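Local coordinates for DUF1955 domain-containing protein (Sulfolobus tokodaii, PDB 1WY6) that is of unknown function but folds as an all-helical repeat protein, the first archaeal one to have its crystal structure determined, at residues L18-V27 / Y57-I65; C83-N91 / E122-A130. One frame throughout, in Å; residues are numbered along the deposited sequence.

Contact 1: residues L18-V27 / Y57-I65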
loop_
_atom_site.group_PDB
_atom_site.type_symbol
_atom_site.label_atom_id
_atom_site.label_comp_id
_atom_site.label_asym_id
_atom_site.label_seq_id
_atom_site.Cartn_x
_atom_site.Cartn_y
_atom_site.Cartn_z
ATOM N N LEU A 18 -11.724 -1.652 14.013
ATOM C CA LEU A 18 -10.827 -0.981 13.071
ATOM C C LEU A 18 -11.561 -0.412 11.862
ATOM O O LEU A 18 -11.383 0.756 11.533
ATOM C CB LEU A 18 -9.724 -1.937 12.611
ATOM C CG LEU A 18 -8.827 -2.470 13.737
ATOM C CD1 LEU A 18 -7.829 -3.479 13.189
ATOM C CD2 LEU A 18 -8.111 -1.300 14.397
ATOM N N LEU A 19 -12.375 -1.229 11.198
ATOM C CA LEU A 19 -13.131 -0.742 10.043
ATOM C C LEU A 19 -13.981 0.465 10.460
ATOM O O LEU A 19 -14.222 1.361 9.658
ATOM C CB LEU A 19 -14.057 -1.833 9.488
ATOM C CG LEU A 19 -13.430 -3.069 8.836
ATOM C CD1 LEU A 19 -14.512 -4.088 8.543
ATOM C CD2 LEU A 19 -12.714 -2.677 7.563
ATOM N N ASP A 20 -14.426 0.478 11.717
ATOM C CA ASP A 20 -15.265 1.561 12.230
ATOM C C ASP A 20 -14.512 2.759 12.794
ATOM O O ASP A 20 -15.135 3.709 13.261
ATOM C CB ASP A 20 -16.208 1.033 13.311
ATOM C CG ASP A 20 -17.269 0.089 12.763
ATOM O OD1 ASP A 20 -17.989 -0.510 13.585
ATOM O OD2 ASP A 20 -17.384 -0.052 11.523
ATOM N N GLY A 21 -13.183 2.712 12.778
ATOM C CA GLY A 21 -12.415 3.832 13.288
ATOM C C GLY A 21 -12.050 3.749 14.757
ATOM O O GLY A 21 -11.417 4.659 15.285
ATOM N N TYR A 22 -12.470 2.679 15.423
ATOM C CA TYR A 22 -12.145 2.467 16.834
ATOM C C TYR A 22 -10.765 1.809 16.833
ATOM O O TYR A 22 -10.631 0.639 17.182
ATOM C CB TYR A 22 -13.157 1.516 17.471
ATOM C CG TYR A 22 -14.548 2.085 17.654
ATOM C CD1 TYR A 22 -14.918 2.699 18.857
ATOM C CD2 TYR A 22 -15.512 1.965 16.652
ATOM C CE1 TYR A 22 -16.214 3.163 19.063
ATOM C CE2 TYR A 22 -16.815 2.432 16.848
ATOM C CZ TYR A 22 -17.155 3.022 18.063
ATOM O OH TYR A 22 -18.448 3.423 18.297
ATOM N N ILE A 23 -9.745 2.565 16.427
ATOM C CA ILE A 23 -8.379 2.044 16.333
ATOM C C ILE A 23 -7.776 1.453 17.626
ATOM O O ILE A 23 -7.268 0.338 17.609
ATOM C CB ILE A 23 -7.408 3.132 15.788
ATOM C CG1 ILE A 23 -8.026 3.850 14.575
ATOM C CG2 ILE A 23 -6.088 2.489 15.385
ATOM C CD1 ILE A 23 -8.297 2.951 13.364
ATOM N N ASP A 24 -7.831 2.192 18.734
ATOM C CA ASP A 24 -7.261 1.710 19.993
ATOM C C ASP A 24 -7.906 0.408 20.443
ATOM O O ASP A 24 -7.226 -0.516 20.884
ATOM C CB ASP A 24 -7.438 2.747 21.109
ATOM C CG ASP A 24 -6.768 4.069 20.793
ATOM O OD1 ASP A 24 -5.532 4.100 20.632
ATOM O OD2 ASP A 24 -7.483 5.083 20.708
ATOM N N GLU A 25 -9.227 0.355 20.344
ATOM C CA GLU A 25 -9.973 -0.824 20.741
ATOM C C GLU A 25 -9.529 -2.044 19.931
ATOM O O GLU A 25 -9.142 -3.074 20.495
ATOM C CB GLU A 25 -11.477 -0.585 20.546
ATOM C CG GLU A 25 -12.144 0.374 21.536
ATOM C CD GLU A 25 -11.863 1.848 21.256
ATOM O OE1 GLU A 25 -11.478 2.195 20.117
ATOM O OE2 GLU A 25 -12.051 2.666 22.181
ATOM N N GLY A 26 -9.588 -1.930 18.607
ATOM C CA GLY A 26 -9.190 -3.042 17.759
ATOM C C GLY A 26 -7.730 -3.432 17.922
ATOM O O GLY A 26 -7.396 -4.610 17.867
ATOM N N VAL A 27 -6.853 -2.454 18.129
ATOM C CA VAL A 27 -5.422 -2.738 18.299
ATOM C C VAL A 27 -5.139 -3.477 19.604
ATOM O O VAL A 27 -4.294 -4.375 19.658
ATOM C CB VAL A 27 -4.590 -1.431 18.252
ATOM C CG1 VAL A 27 -3.151 -1.695 18.689
ATOM C CG2 VAL A 27 -4.598 -0.881 16.841
ATOM N N TYR A 57 -8.396 5.129 7.685
ATOM C CA TYR A 57 -7.788 4.471 8.849
ATOM C C TYR A 57 -6.606 3.544 8.576
ATOM O O TYR A 57 -5.769 3.325 9.457
ATOM C CB TYR A 57 -8.845 3.638 9.594
ATOM C CG TYR A 57 -10.167 4.326 9.846
ATOM C CD1 TYR A 57 -10.219 5.614 10.380
ATOM C CD2 TYR A 57 -11.374 3.674 9.575
ATOM C CE1 TYR A 57 -11.444 6.243 10.639
ATOM C CE2 TYR A 57 -12.600 4.287 9.833
ATOM C CZ TYR A 57 -12.627 5.576 10.363
ATOM O OH TYR A 57 -13.831 6.201 10.592
ATOM N N MET A 58 -6.556 2.982 7.374
ATOM C CA MET A 58 -5.507 2.037 7.010
ATOM C C MET A 58 -4.120 2.343 7.568
ATOM O O MET A 58 -3.521 1.506 8.237
ATOM C CB MET A 58 -5.414 1.891 5.489
ATOM C CG MET A 58 -4.340 0.901 5.048
ATOM S SD MET A 58 -4.307 0.585 3.275
ATOM C CE MET A 58 -5.605 -0.623 3.131
ATOM N N PHE A 59 -3.613 3.541 7.317
ATOM C CA PHE A 59 -2.280 3.888 7.786
ATOM C C PHE A 59 -2.141 4.014 9.301
ATOM O O PHE A 59 -1.088 3.700 9.846
ATOM C CB PHE A 59 -1.811 5.149 7.059
ATOM C CG PHE A 59 -1.774 4.984 5.560
ATOM C CD1 PHE A 59 -2.400 5.903 4.723
ATOM C CD2 PHE A 59 -1.156 3.873 4.988
ATOM C CE1 PHE A 59 -2.416 5.711 3.336
ATOM C CE2 PHE A 59 -1.166 3.673 3.611
ATOM C CZ PHE A 59 -1.798 4.592 2.778
ATOM N N GLN A 60 -3.193 4.460 9.984
ATOM C CA GLN A 60 -3.159 4.568 11.448
ATOM C C GLN A 60 -3.009 3.158 12.020
ATOM O O GLN A 60 -2.294 2.929 12.997
ATOM C CB GLN A 60 -4.462 5.165 11.980
ATOM C CG GLN A 60 -4.742 6.603 11.570
ATOM C CD GLN A 60 -6.161 7.031 11.931
ATOM O OE1 GLN A 60 -6.640 6.778 13.043
ATOM N NE2 GLN A 60 -6.836 7.686 10.992
ATOM N N VAL A 61 -3.718 2.214 11.406
ATOM C CA VAL A 61 -3.661 0.825 11.834
ATOM C C VAL A 61 -2.269 0.264 11.594
ATOM O O VAL A 61 -1.672 -0.316 12.499
ATOM C CB VAL A 61 -4.667 -0.047 11.069
ATOM C CG1 VAL A 61 -4.462 -1.507 11.445
ATOM C CG2 VAL A 61 -6.095 0.394 11.393
ATOM N N LEU A 62 -1.753 0.440 10.378
ATOM C CA LEU A 62 -0.428 -0.059 10.026
ATOM C C LEU A 62 0.679 0.507 10.916
ATOM O O LEU A 62 1.616 -0.208 11.272
ATOM C CB LEU A 62 -0.113 0.240 8.556
ATOM C CG LEU A 62 -0.866 -0.603 7.528
ATOM C CD1 LEU A 62 -0.485 -0.159 6.126
ATOM C CD2 LEU A 62 -0.528 -2.077 7.737
ATOM N N ASP A 63 0.573 1.788 11.261
ATOM C CA ASP A 63 1.554 2.442 12.126
ATOM C C ASP A 63 1.601 1.759 13.497
ATOM O O ASP A 63 2.640 1.693 14.143
ATOM C CB ASP A 63 1.179 3.910 12.337
ATOM C CG ASP A 63 1.551 4.795 11.160
ATOM O OD1 ASP A 63 1.034 5.926 11.109
ATOM O OD2 ASP A 63 2.357 4.382 10.300
ATOM N N LYS A 64 0.464 1.249 13.944
ATOM C CA LYS A 64 0.418 0.620 15.257
ATOM C C LYS A 64 0.727 -0.863 15.270
ATOM O O LYS A 64 1.466 -1.335 16.132
ATOM C CB LYS A 64 -0.946 0.854 15.897
ATOM C CG LYS A 64 -1.128 2.244 16.486
ATOM C CD LYS A 64 -2.558 2.452 16.946
ATOM C CE LYS A 64 -2.667 3.620 17.912
ATOM N NZ LYS A 64 -1.925 4.811 17.429
ATOM N N ILE A 65 0.192 -1.596 14.302
ATOM C CA ILE A 65 0.391 -3.039 14.296
ATOM C C ILE A 65 1.035 -3.665 13.061
ATOM O O ILE A 65 1.208 -4.877 13.001
ATOM C CB ILE A 65 -0.955 -3.737 14.559
ATOM C CG1 ILE A 65 -1.935 -3.440 13.418
ATOM C CG2 ILE A 65 -1.545 -3.224 15.872
ATOM C CD1 ILE A 65 -3.295 -4.093 13.592
#
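The Tyr57 ring lies against the turn that ends helix 7-19. Gly21 CA sits over one ring face, 3.5 Å from the ring centroid and 17° off the ring normal, as a CH-pi contact. Leu19 O meets the ring edge near its plane, 3.4 Å from Tyr57 CE2. Next along the interface, Ile23 enters helix 55-65 as a knob among Tyr57, Gln60, Val61 and Lys64. Its CD1 reaches Val61 CG2 at 3.9 Å, while CG1 faces Gln60 OE1. Ile23 CG2 is anti to the backbone N (CG1 takes chi1 -45°), which puts this methyl against Lys64 CD at 3.9 Å. Val27 CG1 packs on Ile65 CG2 at 3.6 Å, the two side chains lying alongside and running opposite ways. Leu18 CD2 adds a methyl contact to Val61 CG2. Asp24 OD1 and Lys64 NZ stay 4.9 Å apart, so any attraction is probably modest. Behind this layer, Leu49 of helix 44-52 touches both Leu18 and Val61. Gly21 has positive phi, and a CB there would clash with Tyr57 OH. Tyr22 occupies the N-cap position of helix 23-36, and segment 23-27 crosses 57-65 at -42°. A glycine-ended Schellman turn between two helices, packed on a later helix, is consistent with this protein's helical repeat fold.

Contact 2: residues C83-N91 / E122-A130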
loop_
_atom_site.group_PDB
_atom_site.type_symbol
_atom_site.label_atom_id
_atom_site.label_comp_id
_atom_site.label_asym_id
_atom_site.label_seq_id
_atom_site.Cartn_x
_atom_site.Cartn_y
_atom_site.Cartn_z
ATOM N N CYS A 83 -4.754 3.278 -1.241
ATOM C CA CYS A 83 -5.006 4.265 -0.194
ATOM C C CYS A 83 -3.987 5.392 -0.300
ATOM O O CYS A 83 -4.251 6.522 0.091
ATOM C CB CYS A 83 -4.953 3.618 1.185
ATOM S SG CYS A 83 -6.492 2.746 1.622
ATOM N N GLY A 84 -2.813 5.082 -0.832
ATOM C CA GLY A 84 -1.819 6.120 -1.014
ATOM C C GLY A 84 -2.354 7.086 -2.061
ATOM O O GLY A 84 -2.297 8.303 -1.889
ATOM N N VAL A 85 -2.898 6.537 -3.144
ATOM C CA VAL A 85 -3.453 7.357 -4.221
ATOM C C VAL A 85 -4.719 8.107 -3.799
ATOM O O VAL A 85 -4.862 9.289 -4.090
ATOM C CB VAL A 85 -3.768 6.499 -5.481
ATOM C CG1 VAL A 85 -4.424 7.365 -6.568
ATOM C CG2 VAL A 85 -2.479 5.891 -6.024
ATOM N N ILE A 86 -5.639 7.424 -3.121
ATOM C CA ILE A 86 -6.876 8.068 -2.684
ATOM C C ILE A 86 -6.546 9.187 -1.706
ATOM O O ILE A 86 -7.097 10.281 -1.788
ATOM C CB ILE A 86 -7.825 7.061 -2.000
ATOM C CG1 ILE A 86 -8.222 5.966 -2.995
ATOM C CG2 ILE A 86 -9.068 7.785 -1.483
ATOM C CD1 ILE A 86 -9.166 4.921 -2.427
ATOM N N ASN A 87 -5.641 8.904 -0.778
ATOM C CA ASN A 87 -5.220 9.888 0.203
ATOM C C ASN A 87 -4.174 10.817 -0.423
ATOM O O ASN A 87 -3.638 11.697 0.243
ATOM C CB ASN A 87 -4.621 9.173 1.425
ATOM C CG ASN A 87 -5.679 8.470 2.275
ATOM O OD1 ASN A 87 -6.703 8.029 1.768
ATOM N ND2 ASN A 87 -5.421 8.361 3.571
ATOM N N ASN A 88 -3.894 10.613 -1.708
ATOM C CA ASN A 88 -2.897 11.405 -2.424
ATOM C C ASN A 88 -1.691 11.607 -1.529
ATOM O O ASN A 88 -1.120 12.691 -1.466
ATOM C CB ASN A 88 -3.461 12.768 -2.827
ATOM C CG ASN A 88 -2.574 13.488 -3.822
ATOM O OD1 ASN A 88 -2.218 12.938 -4.866
ATOM N ND2 ASN A 88 -2.216 14.729 -3.508
ATOM N N THR A 89 -1.310 10.550 -0.826
ATOM C CA THR A 89 -0.179 10.625 0.078
ATOM C C THR A 89 0.751 9.429 -0.075
ATOM O O THR A 89 0.313 8.289 -0.190
ATOM C CB THR A 89 -0.656 10.702 1.551
ATOM O OG1 THR A 89 0.460 10.998 2.397
ATOM C CG2 THR A 89 -1.284 9.375 1.987
ATOM N N LEU A 90 2.043 9.713 -0.085
ATOM C CA LEU A 90 3.063 8.690 -0.195
ATOM C C LEU A 90 3.642 8.542 1.211
ATOM O O LEU A 90 3.832 9.538 1.910
ATOM C CB LEU A 90 4.144 9.147 -1.173
ATOM C CG LEU A 90 5.291 8.197 -1.508
ATOM C CD1 LEU A 90 4.739 6.894 -2.057
ATOM C CD2 LEU A 90 6.213 8.857 -2.523
ATOM N N ASN A 91 3.895 7.307 1.633
ATOM C CA ASN A 91 4.458 7.049 2.956
ATOM C C ASN A 91 5.197 5.714 2.930
ATOM O O ASN A 91 5.163 5.005 1.925
ATOM C CB ASN A 91 3.352 7.013 4.012
ATOM C CG ASN A 91 2.347 5.924 3.751
ATOM O OD1 ASN A 91 2.720 4.779 3.508
ATOM N ND2 ASN A 91 1.063 6.268 3.799
ATOM N N GLU A 122 -4.879 13.532 -10.714
ATOM C CA GLU A 122 -4.980 14.446 -9.580
ATOM C C GLU A 122 -3.874 14.203 -8.560
ATOM O O GLU A 122 -3.637 15.028 -7.677
ATOM C CB GLU A 122 -6.344 14.281 -8.907
ATOM C CG GLU A 122 -6.640 15.309 -7.836
ATOM C CD GLU A 122 -6.540 16.735 -8.354
ATOM O OE1 GLU A 122 -7.176 17.040 -9.387
ATOM O OE2 GLU A 122 -5.831 17.554 -7.727
ATOM N N VAL A 123 -3.203 13.062 -8.686
ATOM C CA VAL A 123 -2.126 12.696 -7.771
ATOM C C VAL A 123 -0.936 13.638 -7.895
ATOM O O VAL A 123 -0.721 14.237 -8.948
ATOM C CB VAL A 123 -1.641 11.251 -8.030
ATOM C CG1 VAL A 123 -2.661 10.259 -7.495
ATOM C CG2 VAL A 123 -1.423 11.035 -9.521
ATOM N N SER A 124 -0.171 13.763 -6.814
ATOM C CA SER A 124 0.998 14.629 -6.792
ATOM C C SER A 124 2.119 14.028 -7.635
ATOM O O SER A 124 2.057 12.866 -8.030
ATOM C CB SER A 124 1.484 14.816 -5.356
ATOM O OG SER A 124 1.934 13.589 -4.817
ATOM N N ALA A 125 3.148 14.824 -7.897
ATOM C CA ALA A 125 4.281 14.373 -8.693
ATOM C C ALA A 125 5.012 13.207 -8.021
ATOM O O ALA A 125 5.451 12.271 -8.693
ATOM C CB ALA A 125 5.248 15.538 -8.924
ATOM N N SER A 126 5.138 13.262 -6.698
ATOM C CA SER A 126 5.831 12.207 -5.956
ATOM C C SER A 126 5.216 10.836 -6.214
ATOM O O SER A 126 5.921 9.863 -6.488
ATOM C CB SER A 126 5.814 12.513 -4.456
ATOM O OG SER A 126 4.490 12.646 -3.979
ATOM N N ILE A 127 3.897 10.764 -6.131
ATOM C CA ILE A 127 3.193 9.515 -6.367
ATOM C C ILE A 127 3.416 9.043 -7.813
ATOM O O ILE A 127 3.711 7.866 -8.046
ATOM C CB ILE A 127 1.685 9.690 -6.029
ATOM C CG1 ILE A 127 1.537 9.858 -4.508
ATOM C CG2 ILE A 127 0.893 8.478 -6.494
ATOM C CD1 ILE A 127 0.185 10.384 -4.031
ATOM N N LEU A 128 3.302 9.951 -8.781
ATOM C CA LEU A 128 3.538 9.586 -10.180
ATOM C C LEU A 128 4.948 9.011 -10.315
ATOM O O LEU A 128 5.171 8.033 -11.033
ATOM C CB LEU A 128 3.419 10.811 -11.090
ATOM C CG LEU A 128 2.045 11.455 -11.272
ATOM C CD1 LEU A 128 2.208 12.799 -11.962
ATOM C CD2 LEU A 128 1.147 10.537 -12.084
ATOM N N VAL A 129 5.900 9.624 -9.615
ATOM C CA VAL A 129 7.282 9.165 -9.666
ATOM C C VAL A 129 7.463 7.787 -9.027
ATOM O O VAL A 129 8.176 6.941 -9.569
ATOM C CB VAL A 129 8.232 10.165 -8.975
ATOM C CG1 VAL A 129 9.588 9.525 -8.754
ATOM C CG2 VAL A 129 8.387 11.411 -9.837
ATOM N N ALA A 130 6.821 7.572 -7.881
ATOM C CA ALA A 130 6.908 6.301 -7.174
ATOM C C ALA A 130 6.416 5.160 -8.069
ATOM O O ALA A 130 7.135 4.189 -8.275
ATOM C CB ALA A 130 6.091 6.358 -5.874
#
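With CG anti to the backbone N (chi1 -167°), Asn88 extends its amide to the start of helix 125-137. Ile127 has CG1 beside its own N (chi1 -69°) and an extended chain beyond it, which carries CD1 to the Asn88 backbone. Asn88 OD1 accepts the Ser124 N-H at 2.9 Å, in the carbonyl plane and on a lone pair. The N-H...O angle of 134° makes the bond bent. The same oxygen lies close to Val123 CA. Replacing Asn88 by an alanine would probably leave the Ser124 N-H without this acceptor and open a gap beside Val123. Asn88 has positive phi and closes helix 78-86 in a Schellman motif, while Ser124 is the N-cap of helix 125-137. The contact thus joins the end of one helix to the beginning of another in the helical repeat fold. Next to the amide, Ile127 CD1 presses on Asn88 C at 3.4 Å and on Thr89 N. Val85 CG1 meets Val123 CG1 at 3.5 Å, the two side chains meeting at a slant, and Ile117 of helix 107-117 touches both valines. Leu90 lays CD1 against Ala130 CB at 4.1 Å and CD2 near Ser126. Ser124 OG and Ser126 OG share a hydrogen bond of 2.9 Å.

Overall arrangement
The two contacts follow one another along the chain, with no overlap. Their centres lie about 21 Å apart. They meet where helix 55-65 packs on helix 78-86 and the loop after it. Met58 SD of contact 1 lies 3.5 Å from Cys83 SG of contact 2. Phe59 CZ packs on Cys83 CB at 3.7 Å, and Phe59 CE2 on Asn91 ND2 at 3.4 Å. A disulfide between Cys55 and Cys83 ties the same two helices covalently. The Asp63 to His93 hydrogen bond reaches on to helix 92-103. The function is unknown, so the two contacts are best described by the helices and turns they join.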